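Local coordinates for melanin biosynthesis protein TyrA, putative (Shewanella oneidensis, PDB 2IIZ), which binds heme b and, as a member of the dye-decolorizing (DyP-type) peroxidase family, probably acts as a heme peroxidase, at residues S144-G149 against Y186-S191; I181-Y186 against S297-P302. All coordinates share one frame; numbering follows the deposited sequence.

Contact 1: S144-G149 against Y186-S191; sequences SRDLTG and YAHNLS. With HEM (protoporphyrin IX containing Fe), chain C.
H188 and D146 meet tip to tip beside the heme. NE2 of H188 donates to OD1 of D146 over 3.0 Å, and three measures mark the bond as sound: an angle of 168° at the hydrogen, an acceptor close to the imidazole plane, and use of the syn lone pair of OD1. The carboxylate and ring planes stand 49° apart, and the bond from NE2 to OD2 is only weak. OD2 of D146 is gripped instead locally, by the hydroxyl OG1 of T148 at 2.7 Å on the anti side and by the backbone N of T148 at 2.9 Å from above the carboxylate plane. The latter closes an Asx turn inside the type I turn from D146 to G149. CG of D146 lies anti to the backbone N (chi1 174°), which carries the carboxylate toward the heme, where OD1 is 3.4 Å from methyl CMB. On the other side of the imidazole, ND1 of H188 bonds to T291, so both ring nitrogens are engaged and the rotation is fixed; CE1 of H188 comes within 3.3 Å of the heme vinyl carbon CBB. An alanine in place of D146 would probably leave H188 NE2 without its acceptor and the T148 hydroxyl without its mate. Apolar contact is thin: CB of L147 meets CD2 of L190 at 4.2 Å. The contact thus lines the heme pocket, joining the loop after strand 130-139 to the end of strand 179-188 and the start of helix 190-193, beside L256 of strand 254-262 and H116 of the second subunit.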
loop_
_atom_site.group_PDB
_atom_site.type_symbol
_atom_site.label_atom_id
_atom_site.label_comp_id
_atom_site.label_asym_id
_atom_site.label_seq_id
_atom_site.Cartn_x
_atom_site.Cartn_y
_atom_site.Cartn_z
ATOM N N SER A 144 14.939 -4.355 -8.167
ATOM C CA SER A 144 15.464 -3.334 -7.258
ATOM C C SER A 144 15.765 -1.992 -7.934
ATOM O O SER A 144 16.861 -1.430 -7.786
ATOM C CB SER A 144 16.695 -3.855 -6.539
ATOM O OG SER A 144 16.402 -5.118 -5.973
ATOM N N ARG A 145 14.779 -1.478 -8.665
ATOM C CA ARG A 145 14.912 -0.177 -9.302
ATOM C C ARG A 145 14.110 0.913 -8.530
ATOM O O ARG A 145 13.095 0.649 -7.852
ATOM C CB ARG A 145 14.548 -0.271 -10.803
ATOM C CG ARG A 145 15.052 -1.588 -11.463
ATOM C CD ARG A 145 14.791 -1.722 -12.968
ATOM N NE ARG A 145 15.847 -1.046 -13.706
ATOM C CZ ARG A 145 16.817 -1.606 -14.432
ATOM N NH1 ARG A 145 16.949 -2.904 -14.583
ATOM N NH2 ARG A 145 17.686 -0.811 -15.020
ATOM N N ASP A 146 14.602 2.140 -8.632
ATOM C CA ASP A 146 13.883 3.323 -8.197
ATOM C C ASP A 146 12.871 3.559 -9.284
ATOM O O ASP A 146 13.023 3.025 -10.389
ATOM C CB ASP A 146 14.856 4.506 -8.080
ATOM C CG ASP A 146 14.163 5.830 -7.770
ATOM O OD1 ASP A 146 13.871 6.099 -6.589
ATOM O OD2 ASP A 146 13.922 6.605 -8.723
ATOM N N LEU A 147 11.839 4.337 -8.999
ATOM C CA LEU A 147 10.775 4.541 -9.990
ATOM C C LEU A 147 11.256 5.322 -11.218
ATOM O O LEU A 147 10.544 5.367 -12.226
ATOM C CB LEU A 147 9.577 5.228 -9.352
ATOM C CG LEU A 147 8.791 4.357 -8.363
ATOM C CD1 LEU A 147 8.020 5.236 -7.435
ATOM C CD2 LEU A 147 7.836 3.399 -9.091
ATOM N N THR A 148 12.454 5.923 -11.128
ATOM C CA THR A 148 13.140 6.489 -12.298
ATOM C C THR A 148 13.511 5.432 -13.358
ATOM O O THR A 148 13.792 5.773 -14.507
ATOM C CB THR A 148 14.417 7.275 -11.898
ATOM O OG1 THR A 148 15.246 6.494 -11.020
ATOM C CG2 THR A 148 14.034 8.514 -11.167
ATOM N N GLY A 149 13.505 4.153 -12.968
ATOM C CA GLY A 149 13.836 3.047 -13.865
ATOM C C GLY A 149 15.296 2.626 -13.782
ATOM O O GLY A 149 15.710 1.734 -14.525
ATOM N N TYR A 186 11.308 11.495 -0.521
ATOM C CA TYR A 186 11.465 12.131 -1.833
ATOM C C TYR A 186 10.247 11.871 -2.730
ATOM O O TYR A 186 9.931 10.722 -3.067
ATOM C CB TYR A 186 12.736 11.645 -2.538
ATOM C CG TYR A 186 14.046 12.275 -2.069
ATOM C CD1 TYR A 186 14.512 13.438 -2.633
ATOM C CD2 TYR A 186 14.809 11.696 -1.078
ATOM C CE1 TYR A 186 15.721 14.028 -2.218
ATOM C CE2 TYR A 186 16.023 12.271 -0.644
ATOM C CZ TYR A 186 16.468 13.438 -1.224
ATOM O OH TYR A 186 17.651 14.019 -0.819
ATOM N N ALA A 187 9.574 12.956 -3.109
ATOM C CA ALA A 187 8.462 12.924 -4.050
ATOM C C ALA A 187 9.026 13.228 -5.449
ATOM O O ALA A 187 9.469 14.342 -5.720
ATOM C CB ALA A 187 7.410 13.952 -3.660
ATOM N N HIS A 188 9.008 12.227 -6.327
ATOM C CA HIS A 188 9.563 12.371 -7.661
ATOM C C HIS A 188 8.526 13.080 -8.525
ATOM O O HIS A 188 7.317 12.902 -8.324
ATOM C CB HIS A 188 9.864 10.994 -8.289
ATOM C CG HIS A 188 10.975 10.237 -7.635
ATOM N ND1 HIS A 188 11.731 10.750 -6.604
ATOM C CD2 HIS A 188 11.470 8.999 -7.885
ATOM C CE1 HIS A 188 12.636 9.854 -6.236
ATOM N NE2 HIS A 188 12.502 8.784 -7.002
ATOM N N ASN A 189 9.010 13.877 -9.476
ATOM C CA ASN A 189 8.205 14.391 -10.579
ATOM C C ASN A 189 8.410 13.470 -11.786
ATOM O O ASN A 189 9.262 13.706 -12.652
ATOM C CB ASN A 189 8.620 15.834 -10.894
ATOM C CG ASN A 189 7.685 16.524 -11.874
ATOM O OD1 ASN A 189 6.776 15.907 -12.444
ATOM N ND2 ASN A 189 7.906 17.825 -12.074
ATOM N N LEU A 190 7.624 12.405 -11.844
ATOM C CA LEU A 190 7.846 11.354 -12.833
ATOM C C LEU A 190 7.499 11.786 -14.257
ATOM O O LEU A 190 8.131 11.322 -15.221
ATOM C CB LEU A 190 7.058 10.099 -12.459
ATOM C CG LEU A 190 7.565 9.376 -11.215
ATOM C CD1 LEU A 190 6.640 8.228 -10.899
ATOM C CD2 LEU A 190 8.985 8.854 -11.369
ATOM N N SER A 191 6.508 12.667 -14.400
ATOM C CA SER A 191 6.127 13.129 -15.736
ATOM C C SER A 191 7.278 13.909 -16.361
ATOM O O SER A 191 7.595 13.710 -17.534
ATOM C CB SER A 191 4.848 13.983 -15.713
ATOM O OG SER A 191 4.989 15.071 -14.816
HETATM C CHA HEM C . 23.918 5.891 -5.678
HETATM C CHB HEM C . 19.323 6.963 -6.649
HETATM C CHC HEM C . 19.190 10.031 -2.982
HETATM C CHD HEM C . 23.565 8.581 -1.654
HETATM C C1A HEM C . 22.690 5.940 -6.284
HETATM C C2A HEM C . 22.327 5.238 -7.496
HETATM C C3A HEM C . 21.043 5.549 -7.751
HETATM C C4A HEM C . 20.579 6.435 -6.717
HETATM C CMA HEM C . 20.176 5.070 -8.927
HETATM C CAA HEM C . 23.264 4.316 -8.314
HETATM C CBA HEM C . 23.171 2.847 -7.854
HETATM C CGA HEM C . 23.944 2.624 -6.573
HETATM O O1A HEM C . 23.314 2.452 -5.488
HETATM O O2A HEM C . 25.205 2.612 -6.619
HETATM C C1B HEM C . 18.905 7.895 -5.751
HETATM C C2B HEM C . 17.594 8.508 -5.750
HETATM C C3B HEM C . 17.559 9.366 -4.723
HETATM C C4B HEM C . 18.841 9.303 -4.064
HETATM C CMB HEM C . 16.497 8.172 -6.786
HETATM C CAB HEM C . 16.425 10.286 -4.246
HETATM C CBB HEM C . 15.594 10.849 -5.111
HETATM C C1C HEM C . 20.376 9.912 -2.328
HETATM C C2C HEM C . 20.751 10.705 -1.187
HETATM C C3C HEM C . 21.969 10.309 -0.809
HETATM C C4C HEM C . 22.378 9.250 -1.711
HETATM C CMC HEM C . 19.843 11.792 -0.589
HETATM C CAC HEM C . 22.835 10.831 0.354
HETATM C CBC HEM C . 22.481 11.824 1.180
HETATM C C1D HEM C . 24.056 7.712 -2.588
HETATM C C2D HEM C . 25.318 7.029 -2.477
HETATM C C3D HEM C . 25.430 6.189 -3.735
HETATM C C4D HEM C . 24.222 6.454 -4.472
HETATM C CMD HEM C . 26.335 7.145 -1.322
HETATM C CAD HEM C . 26.575 5.255 -4.159
HETATM C CBD HEM C . 27.486 6.035 -5.092
HETATM C CGD HEM C . 28.799 5.329 -5.339
HETATM O O1D HEM C . 28.975 4.777 -6.469
HETATM O O2D HEM C . 29.650 5.326 -4.412
HETATM N NA HEM C . 21.604 6.665 -5.827
HETATM N NB HEM C . 19.648 8.398 -4.706
HETATM N NC HEM C . 21.380 9.024 -2.634
HETATM N ND HEM C . 23.438 7.351 -3.770
HETATM FE FE HEM C . 21.567 8.008 -4.369
#

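Contact 2: I181-Y186 against S297-P302; sequences IHVQKY and SSFFAP. With HEM (protoporphyrin IX containing Fe), chain C.
The backbone N of F299 donates to O of I181 over 2.8 Å, the shortest bond between the two strands. The reverse bond, from N of I181 to O of F299, makes this a hydrogen-bonded antiparallel pair, and V183 with S297 forms a second one through two bonds of 3.0 Å each. Between them H182 and S298 form the non-hydrogen-bonded pair; CA of H182 also makes a CA-H...O contact with O of the adjoining S297, at 3.2 Å. The segment axes run at 147°, antiparallel with a marked twist.

On the face bearing I181, V183, S297 and F299, methyl CG2 of V183 meets the edge of the F299 ring, 3.6 Å from CE2. That branch lies anti to the valine's carbonyl carbon. CD1 of I181 presses tightly on CB of A301 at 3.5 Å. On the opposite face the H182 ring approaches the S298 side chain and stacks with F268, while S298 OG bonds to the backbone O of K84. Toward the heme, Y186 OH donates to Q184 OE1, and OE1 of Q184 lies 3.4 Å from heme methyl CMC.

Both strands belong to the C-terminal DyP-peroxidase range, of the dimeric alpha-beta barrel clan. In the large antiparallel sheet 254-262 flanks 179-188, while 61-67 of the N-terminal range flanks 291-301, so the pair sits where the ranges meet; helix 266-276 packs against Q184 and Y186.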
loop_
_atom_site.group_PDB
_atom_site.type_symbol
_atom_site.label_atom_id
_atom_site.label_comp_id
_atom_site.label_asym_id
_atom_site.label_seq_id
_atom_site.Cartn_x
_atom_site.Cartn_y
_atom_site.Cartn_z
ATOM N N ILE A 181 20.617 7.301 11.847
ATOM C CA ILE A 181 19.649 7.132 10.777
ATOM C C ILE A 181 19.087 8.466 10.297
ATOM O O ILE A 181 18.767 9.327 11.092
ATOM C CB ILE A 181 18.538 6.164 11.243
ATOM C CG1 ILE A 181 19.213 4.829 11.606
ATOM C CG2 ILE A 181 17.449 5.997 10.173
ATOM C CD1 ILE A 181 18.294 3.698 11.839
ATOM N N HIS A 182 18.978 8.631 8.983
ATOM C CA HIS A 182 18.373 9.826 8.407
ATOM C C HIS A 182 17.371 9.392 7.347
ATOM O O HIS A 182 17.638 8.475 6.557
ATOM C CB HIS A 182 19.417 10.726 7.771
ATOM C CG HIS A 182 20.375 11.334 8.752
ATOM N ND1 HIS A 182 21.601 10.777 9.034
ATOM C CD2 HIS A 182 20.285 12.448 9.517
ATOM C CE1 HIS A 182 22.228 11.521 9.931
ATOM N NE2 HIS A 182 21.451 12.542 10.241
ATOM N N VAL A 183 16.223 10.057 7.333
ATOM C CA VAL A 183 15.135 9.676 6.464
ATOM C C VAL A 183 14.693 10.923 5.687
ATOM O O VAL A 183 14.446 11.992 6.282
ATOM C CB VAL A 183 13.997 9.095 7.307
ATOM C CG1 VAL A 183 12.858 8.608 6.442
ATOM C CG2 VAL A 183 14.529 7.964 8.195
ATOM N N GLN A 184 14.610 10.784 4.364
ATOM C CA GLN A 184 14.075 11.830 3.500
ATOM C C GLN A 184 13.000 11.203 2.643
ATOM O O GLN A 184 13.276 10.263 1.912
ATOM C CB GLN A 184 15.156 12.406 2.583
ATOM C CG GLN A 184 16.282 13.155 3.282
ATOM C CD GLN A 184 17.068 14.030 2.304
ATOM O OE1 GLN A 184 17.987 13.555 1.629
ATOM N NE2 GLN A 184 16.697 15.313 2.217
ATOM N N LYS A 185 11.780 11.715 2.732
ATOM C CA LYS A 185 10.719 11.289 1.828
ATOM C C LYS A 185 10.822 12.127 0.558
ATOM O O LYS A 185 10.471 13.315 0.573
ATOM C CB LYS A 185 9.328 11.480 2.449
ATOM C CG LYS A 185 8.195 10.879 1.574
ATOM C CD LYS A 185 6.831 10.959 2.236
ATOM C CE LYS A 185 6.177 12.318 2.046
ATOM N NZ LYS A 185 4.775 12.338 2.566
ATOM N N TYR A 186 11.308 11.495 -0.521
ATOM C CA TYR A 186 11.465 12.131 -1.833
ATOM C C TYR A 186 10.247 11.871 -2.730
ATOM O O TYR A 186 9.931 10.722 -3.067
ATOM C CB TYR A 186 12.736 11.645 -2.538
ATOM C CG TYR A 186 14.046 12.275 -2.069
ATOM C CD1 TYR A 186 14.512 13.438 -2.633
ATOM C CD2 TYR A 186 14.809 11.696 -1.078
ATOM C CE1 TYR A 186 15.721 14.028 -2.218
ATOM C CE2 TYR A 186 16.023 12.271 -0.644
ATOM C CZ TYR A 186 16.468 13.438 -1.224
ATOM O OH TYR A 186 17.651 14.019 -0.819
ATOM N N SER A 297 14.552 13.847 8.675
ATOM C CA SER A 297 14.494 13.418 10.071
ATOM C C SER A 297 15.791 12.730 10.485
ATOM O O SER A 297 16.281 11.857 9.757
ATOM C CB SER A 297 13.350 12.418 10.271
ATOM O OG SER A 297 12.106 12.864 9.748
ATOM N N SER A 298 16.337 13.120 11.647
ATOM C CA SER A 298 17.477 12.429 12.248
ATOM C C SER A 298 17.004 11.536 13.400
ATOM O O SER A 298 16.179 11.965 14.221
ATOM C CB SER A 298 18.515 13.436 12.767
ATOM O OG SER A 298 19.762 12.805 13.027
ATOM N N PHE A 299 17.525 10.303 13.450
ATOM C CA PHE A 299 17.210 9.337 14.509
ATOM C C PHE A 299 18.482 8.621 14.970
ATOM O O PHE A 299 19.527 8.674 14.311
ATOM C CB PHE A 299 16.247 8.237 14.035
ATOM C CG PHE A 299 14.977 8.720 13.391
ATOM C CD1 PHE A 299 13.860 9.026 14.158
ATOM C CD2 PHE A 299 14.889 8.846 12.014
ATOM C CE1 PHE A 299 12.678 9.466 13.561
ATOM C CE2 PHE A 299 13.712 9.280 11.406
ATOM C CZ PHE A 299 12.602 9.590 12.183
ATOM N N PHE A 300 18.383 7.942 16.107
ATOM C CA PHE A 300 19.374 6.932 16.506
ATOM C C PHE A 300 18.605 5.653 16.800
ATOM O O PHE A 300 17.621 5.664 17.537
ATOM C CB PHE A 300 20.204 7.363 17.729
ATOM C CG PHE A 300 21.465 6.531 17.953
ATOM C CD1 PHE A 300 22.614 6.764 17.211
ATOM C CD2 PHE A 300 21.494 5.527 18.902
ATOM C CE1 PHE A 300 23.762 6.007 17.415
ATOM C CE2 PHE A 300 22.634 4.767 19.107
ATOM C CZ PHE A 300 23.769 5.009 18.366
ATOM N N ALA A 301 19.072 4.563 16.199
ATOM C CA ALA A 301 18.550 3.231 16.426
ATOM C C ALA A 301 19.556 2.502 17.309
ATOM O O ALA A 301 20.593 2.040 16.828
ATOM C CB ALA A 301 18.382 2.499 15.111
ATOM N N PRO A 302 19.267 2.397 18.611
ATOM C CA PRO A 302 20.274 1.725 19.435
ATOM C C PRO A 302 20.298 0.203 19.244
ATOM O O PRO A 302 19.502 -0.371 18.489
ATOM C CB PRO A 302 19.863 2.088 20.872
ATOM C CG PRO A 302 18.715 3.066 20.755
ATOM C CD PRO A 302 18.112 2.838 19.413
HETATM C CHA HEM C . 23.918 5.891 -5.678
HETATM C CHB HEM C . 19.323 6.963 -6.649
HETATM C CHC HEM C . 19.190 10.031 -2.982
HETATM C CHD HEM C . 23.565 8.581 -1.654
HETATM C C1A HEM C . 22.690 5.940 -6.284
HETATM C C2A HEM C . 22.327 5.238 -7.496
HETATM C C3A HEM C . 21.043 5.549 -7.751
HETATM C C4A HEM C . 20.579 6.435 -6.717
HETATM C CMA HEM C . 20.176 5.070 -8.927
HETATM C CAA HEM C . 23.264 4.316 -8.314
HETATM C CBA HEM C . 23.171 2.847 -7.854
HETATM C CGA HEM C . 23.944 2.624 -6.573
HETATM O O1A HEM C . 23.314 2.452 -5.488
HETATM O O2A HEM C . 25.205 2.612 -6.619
HETATM C C1B HEM C . 18.905 7.895 -5.751
HETATM C C2B HEM C . 17.594 8.508 -5.750
HETATM C C3B HEM C . 17.559 9.366 -4.723
HETATM C C4B HEM C . 18.841 9.303 -4.064
HETATM C CMB HEM C . 16.497 8.172 -6.786
HETATM C CAB HEM C . 16.425 10.286 -4.246
HETATM C CBB HEM C . 15.594 10.849 -5.111
HETATM C C1C HEM C . 20.376 9.912 -2.328
HETATM C C2C HEM C . 20.751 10.705 -1.187
HETATM C C3C HEM C . 21.969 10.309 -0.809
HETATM C C4C HEM C . 22.378 9.250 -1.711
HETATM C CMC HEM C . 19.843 11.792 -0.589
HETATM C CAC HEM C . 22.835 10.831 0.354
HETATM C CBC HEM C . 22.481 11.824 1.180
HETATM C C1D HEM C . 24.056 7.712 -2.588
HETATM C C2D HEM C . 25.318 7.029 -2.477
HETATM C C3D HEM C . 25.430 6.189 -3.735
HETATM C C4D HEM C . 24.222 6.454 -4.472
HETATM C CMD HEM C . 26.335 7.145 -1.322
HETATM C CAD HEM C . 26.575 5.255 -4.159
HETATM C CBD HEM C . 27.486 6.035 -5.092
HETATM C CGD HEM C . 28.799 5.329 -5.339
HETATM O O1D HEM C . 28.975 4.777 -6.469
HETATM O O2D HEM C . 29.650 5.326 -4.412
HETATM N NA HEM C . 21.604 6.665 -5.827
HETATM N NB HEM C . 19.648 8.398 -4.706
HETATM N NC HEM C . 21.380 9.024 -2.634
HETATM N ND HEM C . 23.438 7.351 -3.770
HETATM FE FE HEM C . 21.567 8.008 -4.369
#

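How the contacts relate
From the N terminus, segment 144-149 comes first, in the loop after strand 130-139; strand 179-188 follows, then the last strand, 291-301. Contact 1 closes a span of 36 residues between its segments, whereas contact 2 closes one of 110. Their segments alternate along the chain, so the two closures cross, and they share Y186. Strand 179-188 is the common element: its final part meets the 144-149 loop beside the heme, while residues 181-183, near its start, pair with 297-299 about 20 Å away between contact centres. Together they link the heme-side loop to the interior of the large antiparallel sheet, and each also touches the cofactor.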